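Local structure of putative uncharacterized protein ORP (Desulfovibrio gigas, 2WFB) at residues I7-E12 / G18-R23; F30-A35 / E41-G46; V62-G67 / Q85-K90; Q93-L98 / V104-D109. The protein is of unknown detailed function but probably binds or helps build a mixed molybdenum-copper sulphide cluster, and is seen here without it. One frame throughout, in Å; residues are numbered along the deposited sequence.

Interaction 1 of 4, residues I7-E12 / G18-R23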
loop_
_atom_site.group_PDB
_atom_site.type_symbol
_atom_site.label_atom_id
_atom_site.label_comp_id
_atom_site.label_asym_id
_atom_site.label_seq_id
_atom_site.Cartn_x
_atom_site.Cartn_y
_atom_site.Cartn_z
ATOM N N ILE A 7 -5.010 -1.246 -6.758
ATOM C CA ILE A 7 -3.708 -1.534 -6.175
ATOM C C ILE A 7 -3.222 -0.269 -5.465
ATOM O O ILE A 7 -3.046 0.748 -6.105
ATOM C CB ILE A 7 -2.705 -1.951 -7.261
ATOM C CG1 ILE A 7 -3.259 -3.136 -8.078
ATOM C CG2 ILE A 7 -1.353 -2.248 -6.601
ATOM C CD1 ILE A 7 -2.510 -3.436 -9.381
ATOM N N ALA A 8 -3.054 -0.340 -4.141
ATOM C CA ALA A 8 -2.478 0.755 -3.382
ATOM C C ALA A 8 -0.968 0.545 -3.233
ATOM O O ALA A 8 -0.506 -0.548 -2.971
ATOM C CB ALA A 8 -3.124 0.866 -2.017
ATOM N N VAL A 9 -0.206 1.605 -3.420
ATOM C CA VAL A 9 1.232 1.514 -3.279
ATOM C C VAL A 9 1.646 2.637 -2.335
ATOM O O VAL A 9 1.298 3.785 -2.586
ATOM C CB VAL A 9 1.962 1.674 -4.629
ATOM C CG1 VAL A 9 3.482 1.468 -4.453
ATOM C CG2 VAL A 9 1.437 0.695 -5.681
ATOM N N THR A 10 2.378 2.305 -1.263
ATOM C CA THR A 10 2.917 3.329 -0.351
ATOM C C THR A 10 3.843 4.285 -1.092
ATOM O O THR A 10 4.677 3.868 -1.889
ATOM C CB THR A 10 3.632 2.730 0.861
ATOM O OG1 THR A 10 4.666 1.839 0.415
ATOM C CG2 THR A 10 2.646 1.952 1.722
ATOM N N ALA A 11 3.668 5.584 -0.844
ATOM C CA ALA A 11 4.290 6.591 -1.678
ATOM C C ALA A 11 4.796 7.758 -0.842
ATOM O O ALA A 11 4.259 8.058 0.224
ATOM C CB ALA A 11 3.319 7.070 -2.730
ATOM N N GLU A 12 5.831 8.414 -1.344
ATOM C CA GLU A 12 6.472 9.504 -0.639
ATOM C C GLU A 12 5.807 10.835 -1.003
ATOM O O GLU A 12 6.113 11.877 -0.419
ATOM C CB GLU A 12 8.003 9.457 -0.915
ATOM C CG GLU A 12 8.717 8.400 -0.019
ATOM C CD GLU A 12 9.936 7.724 -0.634
ATOM O OE1 GLU A 12 10.402 8.131 -1.713
ATOM O OE2 GLU A 12 10.451 6.772 -0.014
ATOM N N GLY A 18 7.510 8.518 -8.773
ATOM C CA GLY A 18 8.170 8.633 -7.465
ATOM C C GLY A 18 8.416 7.246 -6.893
ATOM O O GLY A 18 7.817 6.284 -7.340
ATOM N N LEU A 19 9.265 7.137 -5.875
ATOM C CA LEU A 19 9.635 5.839 -5.311
ATOM C C LEU A 19 8.581 5.332 -4.361
ATOM O O LEU A 19 7.894 6.129 -3.753
ATOM C CB LEU A 19 10.955 5.944 -4.531
ATOM C CG LEU A 19 12.230 6.216 -5.318
ATOM C CD1 LEU A 19 13.341 6.480 -4.314
ATOM C CD2 LEU A 19 12.569 5.037 -6.216
ATOM N N VAL A 20 8.482 4.011 -4.201
ATOM C CA VAL A 20 7.654 3.492 -3.138
ATOM C C VAL A 20 8.272 3.862 -1.770
ATOM O O VAL A 20 9.516 3.825 -1.579
ATOM C CB VAL A 20 7.236 1.943 -3.279
ATOM C CG1 VAL A 20 7.473 1.368 -4.651
ATOM C CG2 VAL A 20 7.766 1.064 -2.199
ATOM N N ASP A 21 7.410 4.297 -0.864
ATOM C CA ASP A 21 7.803 4.586 0.511
ATOM C C ASP A 21 8.055 3.234 1.175
ATOM O O ASP A 21 7.155 2.404 1.177
ATOM C CB ASP A 21 6.642 5.301 1.212
ATOM C CG ASP A 21 7.069 6.053 2.472
ATOM O OD1 ASP A 21 7.846 5.511 3.287
ATOM O OD2 ASP A 21 6.617 7.205 2.633
ATOM N N PRO A 22 9.256 3.005 1.764
ATOM C CA PRO A 22 9.489 1.734 2.465
ATOM C C PRO A 22 8.559 1.505 3.664
ATOM O O PRO A 22 8.453 0.388 4.141
ATOM C CB PRO A 22 10.940 1.833 2.961
ATOM C CG PRO A 22 11.518 2.986 2.291
ATOM C CD PRO A 22 10.418 3.901 1.859
ATOM N N ARG A 23 7.889 2.548 4.137
ATOM C CA ARG A 23 7.085 2.417 5.337
ATOM C C ARG A 23 5.632 2.359 4.980
ATOM O O ARG A 23 5.209 2.851 3.923
ATOM C CB ARG A 23 7.337 3.590 6.268
ATOM C CG ARG A 23 8.706 3.550 6.830
ATOM C CD ARG A 23 9.132 4.927 7.148
ATOM N NE ARG A 23 8.718 5.195 8.487
ATOM C CZ ARG A 23 8.465 6.394 8.986
ATOM N NH1 ARG A 23 8.557 7.493 8.247
ATOM N NH2 ARG A 23 8.111 6.473 10.239
HETATM O O HOH W 1 6.650 8.407 -4.077
HETATM O O HOH W 2 10.259 9.738 -4.663
#

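Interaction 2 of 4, residues F30-A35 / E41-G46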
loop_
_atom_site.group_PDB
_atom_site.type_symbol
_atom_site.label_atom_id
_atom_site.label_comp_id
_atom_site.label_asym_id
_atom_site.label_seq_id
_atom_site.Cartn_x
_atom_site.Cartn_y
_atom_site.Cartn_z
ATOM N N PHE A 30 -0.553 7.122 -0.416
ATOM C CA PHE A 30 -0.706 5.928 -1.246
ATOM C C PHE A 30 -1.134 6.376 -2.607
ATOM O O PHE A 30 -2.075 7.157 -2.736
ATOM C CB PHE A 30 -1.795 4.987 -0.708
ATOM C CG PHE A 30 -1.690 4.719 0.762
ATOM C CD1 PHE A 30 -0.753 3.834 1.252
ATOM C CD2 PHE A 30 -2.522 5.376 1.658
ATOM C CE1 PHE A 30 -0.628 3.603 2.627
ATOM C CE2 PHE A 30 -2.401 5.142 3.031
ATOM C CZ PHE A 30 -1.460 4.249 3.505
ATOM N N VAL A 31 -0.437 5.899 -3.625
ATOM C CA VAL A 31 -0.916 6.030 -4.982
ATOM C C VAL A 31 -1.771 4.791 -5.232
ATOM O O VAL A 31 -1.286 3.662 -5.141
ATOM C CB VAL A 31 0.239 6.115 -5.997
ATOM C CG1 VAL A 31 -0.302 6.061 -7.452
ATOM C CG2 VAL A 31 1.018 7.378 -5.801
ATOM N N VAL A 32 -3.054 5.011 -5.504
ATOM C CA VAL A 32 -4.006 3.934 -5.735
ATOM C C VAL A 32 -4.293 3.845 -7.237
ATOM O O VAL A 32 -4.725 4.828 -7.827
ATOM C CB VAL A 32 -5.329 4.191 -5.000
ATOM C CG1 VAL A 32 -6.289 2.997 -5.222
ATOM C CG2 VAL A 32 -5.080 4.423 -3.519
ATOM N N VAL A 33 -4.050 2.687 -7.842
ATOM C CA VAL A 33 -4.178 2.546 -9.308
ATOM C C VAL A 33 -5.146 1.433 -9.678
ATOM O O VAL A 33 -5.180 0.380 -9.034
ATOM C CB VAL A 33 -2.813 2.266 -10.027
ATOM C CG1 VAL A 33 -1.902 3.455 -9.950
ATOM C CG2 VAL A 33 -2.121 1.108 -9.409
ATOM N N ASP A 34 -5.936 1.678 -10.718
ATOM C CA ASP A 34 -6.825 0.667 -11.254
ATOM C C ASP A 34 -6.042 -0.115 -12.299
ATOM O O ASP A 34 -5.693 0.446 -13.347
ATOM C CB ASP A 34 -8.016 1.350 -11.903
ATOM C CG ASP A 34 -9.139 0.387 -12.263
ATOM O OD1 ASP A 34 -8.934 -0.852 -12.345
ATOM O OD2 ASP A 34 -10.256 0.901 -12.480
ATOM N N ALA A 35 -5.766 -1.392 -12.014
ATOM C CA ALA A 35 -4.925 -2.249 -12.879
ATOM C C ALA A 35 -5.372 -2.244 -14.355
ATOM O O ALA A 35 -4.558 -2.370 -15.269
ATOM C CB ALA A 35 -4.854 -3.656 -12.333
ATOM N N GLU A 41 -4.989 7.715 -8.400
ATOM C CA GLU A 41 -5.194 8.871 -7.533
ATOM C C GLU A 41 -4.166 8.818 -6.403
ATOM O O GLU A 41 -3.599 7.763 -6.136
ATOM C CB GLU A 41 -6.622 8.903 -6.957
ATOM C CG GLU A 41 -6.992 7.666 -6.144
ATOM C CD GLU A 41 -8.306 7.781 -5.353
ATOM O OE1 GLU A 41 -8.668 6.776 -4.682
ATOM O OE2 GLU A 41 -8.962 8.845 -5.399
ATOM N N TYR A 42 -3.928 9.954 -5.756
ATOM C CA TYR A 42 -3.084 10.014 -4.577
ATOM C C TYR A 42 -3.934 10.221 -3.326
ATOM O O TYR A 42 -4.726 11.164 -3.249
ATOM C CB TYR A 42 -2.009 11.108 -4.724
ATOM C CG TYR A 42 -1.108 11.226 -3.521
ATOM C CD1 TYR A 42 -0.082 10.315 -3.310
ATOM C CD2 TYR A 42 -1.293 12.245 -2.592
ATOM C CE1 TYR A 42 0.754 10.411 -2.198
ATOM C CE2 TYR A 42 -0.483 12.354 -1.474
ATOM C CZ TYR A 42 0.539 11.438 -1.286
ATOM O OH TYR A 42 1.345 11.554 -0.192
ATOM N N VAL A 43 -3.783 9.317 -2.367
ATOM C CA VAL A 43 -4.517 9.332 -1.102
ATOM C C VAL A 43 -3.534 9.764 -0.016
ATOM O O VAL A 43 -2.564 9.060 0.275
ATOM C CB VAL A 43 -5.156 7.947 -0.782
ATOM C CG1 VAL A 43 -5.867 7.950 0.570
ATOM C CG2 VAL A 43 -6.158 7.558 -1.861
ATOM N N ASP A 44 -3.781 10.946 0.541
ATOM C CA ASP A 44 -2.931 11.529 1.580
ATOM C C ASP A 44 -3.015 10.736 2.897
ATOM O O ASP A 44 -4.097 10.367 3.330
ATOM C CB ASP A 44 -3.314 13.002 1.799
ATOM C CG ASP A 44 -2.363 13.707 2.721
ATOM O OD1 ASP A 44 -1.284 14.099 2.246
ATOM O OD2 ASP A 44 -2.683 13.848 3.919
ATOM N N ASN A 45 -1.876 10.475 3.519
ATOM C CA ASN A 45 -1.830 9.711 4.774
ATOM C C ASN A 45 -1.288 10.553 5.946
ATOM O O ASN A 45 -0.768 10.015 6.936
ATOM C CB ASN A 45 -0.982 8.429 4.597
ATOM C CG ASN A 45 -1.138 7.464 5.752
ATOM O OD1 ASN A 45 -2.245 7.236 6.233
ATOM N ND2 ASN A 45 -0.027 6.898 6.216
ATOM N N GLY A 46 -1.416 11.878 5.828
ATOM C CA GLY A 46 -0.903 12.822 6.848
ATOM C C GLY A 46 -1.431 12.568 8.253
ATOM O O GLY A 46 -0.694 12.713 9.239
#

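Interaction 3 of 4, residues V62-G67 / Q85-K90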
loop_
_atom_site.group_PDB
_atom_site.type_symbol
_atom_site.label_atom_id
_atom_site.label_comp_id
_atom_site.label_asym_id
_atom_site.label_seq_id
_atom_site.Cartn_x
_atom_site.Cartn_y
_atom_site.Cartn_z
ATOM N N VAL A 62 -7.831 3.773 6.190
ATOM C CA VAL A 62 -7.814 4.649 5.025
ATOM C C VAL A 62 -7.918 3.830 3.713
ATOM O O VAL A 62 -8.727 4.152 2.836
ATOM C CB VAL A 62 -6.587 5.583 5.050
ATOM C CG1 VAL A 62 -6.385 6.303 3.683
ATOM C CG2 VAL A 62 -6.743 6.620 6.160
ATOM N N LEU A 63 -7.118 2.772 3.593
ATOM C CA LEU A 63 -7.154 1.875 2.436
ATOM C C LEU A 63 -8.465 1.107 2.257
ATOM O O LEU A 63 -8.907 0.918 1.142
ATOM C CB LEU A 63 -5.984 0.880 2.475
ATOM C CG LEU A 63 -4.593 1.457 2.225
ATOM C CD1 LEU A 63 -3.562 0.329 2.207
ATOM C CD2 LEU A 63 -4.555 2.230 0.919
ATOM N N ALA A 64 -9.075 0.648 3.343
ATOM C CA ALA A 64 -10.335 -0.062 3.241
ATOM C C ALA A 64 -11.384 0.891 2.677
ATOM O O ALA A 64 -12.174 0.497 1.832
ATOM C CB ALA A 64 -10.766 -0.641 4.587
ATOM N N LYS A 65 -11.344 2.154 3.112
ATOM C CA LYS A 65 -12.220 3.222 2.594
ATOM C C LYS A 65 -12.035 3.553 1.121
ATOM O O LYS A 65 -12.995 3.938 0.447
ATOM C CB LYS A 65 -12.103 4.501 3.441
ATOM C CG LYS A 65 -12.736 4.315 4.820
ATOM C CD LYS A 65 -12.618 5.554 5.697
ATOM C CE LYS A 65 -12.734 5.184 7.185
ATOM N NZ LYS A 65 -11.862 6.061 8.054
ATOM N N SER A 66 -10.820 3.398 0.604
ATOM C CA SER A 66 -10.601 3.600 -0.826
ATOM C C SER A 66 -10.973 2.362 -1.677
ATOM O O SER A 66 -10.945 2.420 -2.894
ATOM C CB SER A 66 -9.155 4.041 -1.081
ATOM O OG SER A 66 -8.269 2.946 -0.959
ATOM N N GLY A 67 -11.329 1.256 -1.033
ATOM C CA GLY A 67 -11.659 0.015 -1.733
ATOM C C GLY A 67 -10.490 -0.755 -2.344
ATOM O O GLY A 67 -10.680 -1.547 -3.269
ATOM N N GLN A 85 -5.158 -7.820 6.445
ATOM C CA GLN A 85 -5.801 -9.108 6.242
ATOM C C GLN A 85 -7.292 -8.995 6.579
ATOM O O GLN A 85 -8.140 -9.400 5.769
ATOM C CB GLN A 85 -5.190 -10.143 7.153
ATOM C CG GLN A 85 -3.884 -10.689 6.687
ATOM C CD GLN A 85 -3.544 -11.976 7.426
ATOM O OE1 GLN A 85 -3.213 -12.973 6.802
ATOM N NE2 GLN A 85 -3.651 -11.959 8.760
ATOM N N ALA A 86 -7.597 -8.416 7.757
ATOM C CA ALA A 86 -8.981 -8.178 8.184
ATOM C C ALA A 86 -9.769 -7.429 7.101
ATOM O O ALA A 86 -10.903 -7.794 6.787
ATOM C CB ALA A 86 -9.039 -7.428 9.532
ATOM N N ALA A 87 -9.169 -6.410 6.495
ATOM C CA ALA A 87 -9.839 -5.667 5.416
ATOM C C ALA A 87 -9.920 -6.421 4.069
ATOM O O ALA A 87 -10.555 -5.958 3.114
ATOM C CB ALA A 87 -9.222 -4.274 5.256
ATOM N N GLY A 88 -9.319 -7.597 3.996
ATOM C CA GLY A 88 -9.287 -8.346 2.751
ATOM C C GLY A 88 -8.234 -7.880 1.752
ATOM O O GLY A 88 -8.359 -8.133 0.563
ATOM N N ILE A 89 -7.191 -7.209 2.217
ATOM C CA ILE A 89 -6.158 -6.639 1.318
ATOM C C ILE A 89 -4.937 -7.571 1.247
ATOM O O ILE A 89 -4.402 -7.968 2.275
ATOM C CB ILE A 89 -5.777 -5.222 1.800
ATOM C CG1 ILE A 89 -7.023 -4.331 1.777
ATOM C CG2 ILE A 89 -4.601 -4.619 0.985
ATOM C CD1 ILE A 89 -6.827 -2.894 2.295
ATOM N N LYS A 90 -4.525 -7.943 0.036
ATOM C CA LYS A 90 -3.301 -8.726 -0.185
ATOM C C LYS A 90 -2.073 -7.818 -0.137
ATOM O O LYS A 90 -2.102 -6.709 -0.648
ATOM C CB LYS A 90 -3.332 -9.448 -1.541
ATOM C CG LYS A 90 -4.104 -10.740 -1.556
ATOM C CD LYS A 90 -5.595 -10.495 -1.834
ATOM C CE LYS A 90 -6.445 -11.781 -1.666
ATOM N NZ LYS A 90 -7.630 -11.520 -0.745
#

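Interaction 4 of 4, residues Q93-L98 / V104-D109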
loop_
_atom_site.group_PDB
_atom_site.type_symbol
_atom_site.label_atom_id
_atom_site.label_comp_id
_atom_site.label_asym_id
_atom_site.label_seq_id
_atom_site.Cartn_x
_atom_site.Cartn_y
_atom_site.Cartn_z
ATOM N N GLN A 93 5.470 -7.208 -0.258
ATOM C CA GLN A 93 6.508 -6.579 0.576
ATOM C C GLN A 93 7.806 -6.411 -0.196
ATOM O O GLN A 93 7.905 -6.897 -1.326
ATOM C CB GLN A 93 6.744 -7.401 1.850
ATOM C CG GLN A 93 5.682 -7.145 2.895
ATOM C CD GLN A 93 5.626 -8.205 3.971
ATOM O OE1 GLN A 93 6.358 -9.185 3.935
ATOM N NE2 GLN A 93 4.740 -8.019 4.922
ATOM N N ASP A 94 8.769 -5.697 0.403
ATOM C CA ASP A 94 10.170 -5.620 -0.077
ATOM C C ASP A 94 10.303 -4.899 -1.403
ATOM O O ASP A 94 11.187 -5.224 -2.209
ATOM C CB ASP A 94 10.821 -7.018 -0.170
ATOM C CG ASP A 94 10.724 -7.817 1.144
ATOM O OD1 ASP A 94 11.121 -7.296 2.214
ATOM O OD2 ASP A 94 10.244 -8.984 1.103
ATOM N N LEU A 95 9.417 -3.929 -1.640
ATOM C CA LEU A 95 9.399 -3.196 -2.908
ATOM C C LEU A 95 10.106 -1.827 -2.891
ATOM O O LEU A 95 10.008 -1.061 -3.852
ATOM C CB LEU A 95 7.967 -3.079 -3.449
ATOM C CG LEU A 95 7.371 -4.451 -3.783
ATOM C CD1 LEU A 95 5.869 -4.416 -3.773
ATOM C CD2 LEU A 95 7.891 -4.987 -5.115
ATOM N N GLU A 96 10.833 -1.533 -1.813
ATOM C CA GLU A 96 11.586 -0.288 -1.731
ATOM C C GLU A 96 12.691 -0.280 -2.795
ATOM O O GLU A 96 13.262 -1.330 -3.151
ATOM C CB GLU A 96 12.115 -0.047 -0.307
ATOM C CG GLU A 96 13.207 -1.017 0.172
ATOM C CD GLU A 96 12.712 -2.344 0.792
ATOM O OE1 GLU A 96 11.510 -2.684 0.790
ATOM O OE2 GLU A 96 13.567 -3.073 1.322
ATOM N N GLY A 97 12.924 0.908 -3.352
ATOM C CA GLY A 97 13.938 1.098 -4.377
ATOM C C GLY A 97 13.319 1.131 -5.761
ATOM O O GLY A 97 13.988 1.498 -6.736
ATOM N N LEU A 98 12.045 0.729 -5.851
ATOM C CA LEU A 98 11.276 0.764 -7.113
ATOM C C LEU A 98 10.447 2.031 -7.164
ATOM O O LEU A 98 10.090 2.591 -6.099
ATOM C CB LEU A 98 10.356 -0.461 -7.203
ATOM C CG LEU A 98 10.979 -1.842 -7.352
ATOM C CD1 LEU A 98 9.899 -2.930 -7.434
ATOM C CD2 LEU A 98 11.843 -1.899 -8.606
ATOM N N VAL A 104 3.957 -1.678 -9.496
ATOM C CA VAL A 104 2.679 -2.151 -10.007
ATOM C C VAL A 104 2.957 -3.092 -11.172
ATOM O O VAL A 104 2.397 -4.193 -11.216
ATOM C CB VAL A 104 1.756 -1.010 -10.445
ATOM C CG1 VAL A 104 0.610 -1.565 -11.255
ATOM C CG2 VAL A 104 1.229 -0.250 -9.224
ATOM N N GLN A 105 3.858 -2.682 -12.073
ATOM C CA GLN A 105 4.276 -3.554 -13.194
ATOM C C GLN A 105 4.863 -4.893 -12.750
ATOM O O GLN A 105 4.471 -5.921 -13.309
ATOM C CB GLN A 105 5.199 -2.827 -14.194
ATOM C CG GLN A 105 5.435 -3.594 -15.511
ATOM C CD GLN A 105 4.158 -3.760 -16.347
ATOM O OE1 GLN A 105 3.581 -4.859 -16.433
ATOM N NE2 GLN A 105 3.700 -2.664 -16.943
ATOM N N ARG A 106 5.782 -4.913 -11.771
ATOM C CA ARG A 106 6.310 -6.203 -11.240
ATOM C C ARG A 106 5.215 -7.049 -10.602
ATOM O O ARG A 106 5.217 -8.267 -10.752
ATOM C CB ARG A 106 7.420 -6.059 -10.186
ATOM C CG ARG A 106 8.691 -5.404 -10.669
ATOM C CD ARG A 106 9.984 -6.090 -10.190
ATOM N NE ARG A 106 9.983 -6.538 -8.799
ATOM C CZ ARG A 106 11.037 -6.451 -7.983
ATOM N NH1 ARG A 106 12.179 -5.888 -8.393
ATOM N NH2 ARG A 106 10.948 -6.896 -6.733
ATOM N N PHE A 107 4.314 -6.407 -9.856
ATOM C CA PHE A 107 3.165 -7.111 -9.286
ATOM C C PHE A 107 2.304 -7.759 -10.379
ATOM O O PHE A 107 2.017 -8.947 -10.290
ATOM C CB PHE A 107 2.274 -6.216 -8.412
ATOM C CG PHE A 107 0.972 -6.881 -8.038
ATOM C CD1 PHE A 107 0.953 -7.942 -7.139
ATOM C CD2 PHE A 107 -0.217 -6.491 -8.633
ATOM C CE1 PHE A 107 -0.244 -8.597 -6.814
ATOM C CE2 PHE A 107 -1.414 -7.138 -8.319
ATOM C CZ PHE A 107 -1.423 -8.192 -7.409
ATOM N N LEU A 108 1.891 -6.981 -11.376
ATOM C CA LEU A 108 1.087 -7.507 -12.504
ATOM C C LEU A 108 1.761 -8.625 -13.311
ATOM O O LEU A 108 1.086 -9.536 -13.828
ATOM C CB LEU A 108 0.647 -6.380 -13.435
ATOM C CG LEU A 108 -0.237 -5.348 -12.731
ATOM C CD1 LEU A 108 -0.548 -4.230 -13.684
ATOM C CD2 LEU A 108 -1.512 -5.956 -12.147
ATOM N N ASP A 109 3.081 -8.551 -13.400
ATOM C CA ASP A 109 3.879 -9.543 -14.104
ATOM C C ASP A 109 4.088 -10.814 -13.280
ATOM O O ASP A 109 4.796 -11.689 -13.712
ATOM C CB ASP A 109 5.247 -8.943 -14.511
ATOM C CG ASP A 109 5.140 -7.917 -15.632
ATOM O OD1 ASP A 109 4.034 -7.750 -16.199
ATOM O OD2 ASP A 109 6.167 -7.256 -15.966
#

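Interaction 1 of 4, residues I7-E12 / G18-R23
T10 grips D21 twice, each residue acting once as donor and once as acceptor. The hydroxyl OG1 of T10 donates to the carbonyl O of D21 over 2.7 Å, arriving in the plane of that carbonyl; the CB of T10 points at the loop, and chi1 of 56° brings OG1, between the backbone N and carbonyl carbon, to D21 O. In return D21 N donates to T10 O at 3.0 Å, but from well above the carbonyl plane. V20 adds a CA-H...O contact to the same T10 O, with 3.3 Å between CA and O. Threonine suits this place because its hydroxyl bonds D21 O and also T73 OG1, while its methyl CG2 packs on the F30 ring. Beside this pair, V9 CG1 packs on V20 CB at 4.0 Å, the two valines crossing at about a right angle.

Farther out, E12 runs past D21, the two carboxylates being like charges 4.4 Å apart (E12 OE2 to D21 OD1). The N-H groups of R23 and A28 on D21 probably offset this: R23 N donates to OD1 over 3.1 Å in an Asx turn, and A28 N bonds OD2. Water 1 accepts from E12 N and donates to L19 O, bridging the backbones. Strand 6-11, which bears T10, lies between strands 29-34 and 68-72, with V9 turned onto helix 100-108 and the 18-23 loop closing over the strand's C-terminal end.

Interaction 2 of 4, residues F30-A35 / E41-G46
F30 and V43 exchange two backbone hydrogen bonds, as a hydrogen-bonded antiparallel pair should: F30 N donates to V43 O over 2.9 Å, and V43 N to F30 O over 2.8 Å. V32 and E41 repeat the pattern, V32 N reaching E41 O at 2.9 Å and E41 N reaching V32 O at 3.0 Å. Between them V31 and Y42 form a non-hydrogen-bonded pair; the V31 amide and carbonyl turn the other way and are satisfied by V9 of strand 6-11. The CA-H groups of V31 and Y42 make bent CA-H...O contacts to E41 O and F30 O respectively, giving those oxygens a second, weaker contact.

Beta-branched valines suit such extended strands. V32 CG2 meets V43 CG2 at 3.7 Å on the face that carries F30, which looks toward helix 55-66. On the other face, V31 CG2 comes to the edge of the Y42 ring, near its plane, 4.0 Å from CD1.

N45 follows the strand and crosses the F30 ring obliquely, CG 3.8 Å from CE2, with amide and ring planes 47° apart. Its CG is anti to the backbone N (chi1 -168°), which brings the amide alongside F30 at a slant. This buried amide is well satisfied: OD1 bonds S48 OG, and ND2 bonds the carbonyls of G25 and A27. D44 OD2 takes G46 N in an Asx turn as the chain leaves the sheet. Together these features make a two-stranded beta hairpin, with 40-44 as the outermost strand on this side of the mixed sheet of an alpha-and-beta fold.

Interaction 3 of 4, residues V62-G67 / Q85-K90
The carbonyl oxygen of L63 is gripped twice from within its own helix: S66 OG donates to it over 3.0 Å, tilted 26° from the carbonyl plane, and S66 N makes a longer, weak bond. A serine near a helix C-terminus can thus fold its hydroxyl back onto the last turn. G67 then closes helix 55-66 as a Schellman motif, its N bonded to A64 O at 3.1 Å and its phi positive. G88 ends helix 78-86 in the same way, with G88 N donating to Q85 O over 2.8 Å; at its backbone angles a CB would be jammed against the preceding carbonyl, so glycine belongs there.

Between these two capped ends the closest contacts are carbon to carbon. A64 CB faces A87 CB at 4.0 Å, methyl to methyl, and these small residues let the backbones come as near as 6.0 Å between the two CA atoms. I89, just past the second helix, sends its extended chain across: with chi2 at 177°, CD1 reaches furthest from the backbone and stops 3.9 Å from L63 CB. Both L63 and I89 also pack on L71 of strand 68-72 and on L84 of helix 78-86, so the long side chains sit where the two helices meet the sheet, while A64 and A87 lie nearer solvent. Since the nearest approaches are between methyl and methylene groups, this is a small hydrophobic contact, whereas the polar bonds described act within each helix end and not across it.

Interaction 4 of 4, residues Q93-L98 / V104-D109
The guanidinium group of R106 carries the L98 side chain on one face: methyl CD1 lies over the centre of the group, 3.7 Å from CZ. L98 CD2 approaches more to one end, 4.0 Å from NH1. Leucine and arginine cross at about a right angle, with CD1 on the face of the group. L95 comes in obliquely, its CD2 4.0 Å from R106 NH2, and the two side chains slide past each other in opposite directions.

R106 gets there by bending its chain at chi2 and chi3 (-137° and -41°), which sets the guanidinium's face against L98 CD1. Arginine fits a partly exposed place like this: its planar group offers a flat surface to leucine methyls, while its N-H groups lie in the plane, around its edge. L95 also packs on L72 of strand 68-72, tying the loop to the sheet.

The loop's shape comes from a type II beta turn running from L95 to L98, closed by a weak bond from L98 N to L95 O. G97 takes the third position, where a positive phi favours glycine. The arrangement is a beta-to-alpha connection, in which the loop after strand 90-92 folds against the helix it leads into, 100-108.

All four contacts are partly buried, but interactions 1 and 2 have centres nearer the chain's centre (about 7 and 8 Å) than interactions 3 and 4 (about 9 and 11 Å). Interactions 1 and 2 share the sheet, strands 6-11 and 29-34 being neighbours joined by I7 O with V33 N and V9 N with V31 O. Interaction 2 repeats regular backbone pairs, whereas interaction 1 pins an irregular loop with a hydroxyl, an Asx turn and water. Interactions 3 and 4 are smaller and made mostly by side chains, aliphatic against aliphatic in one and methyl against guanidinium in the other. L63 packs on F30, joining interactions 3 and 2; V20 N and L98 O link the loops of 1 and 4.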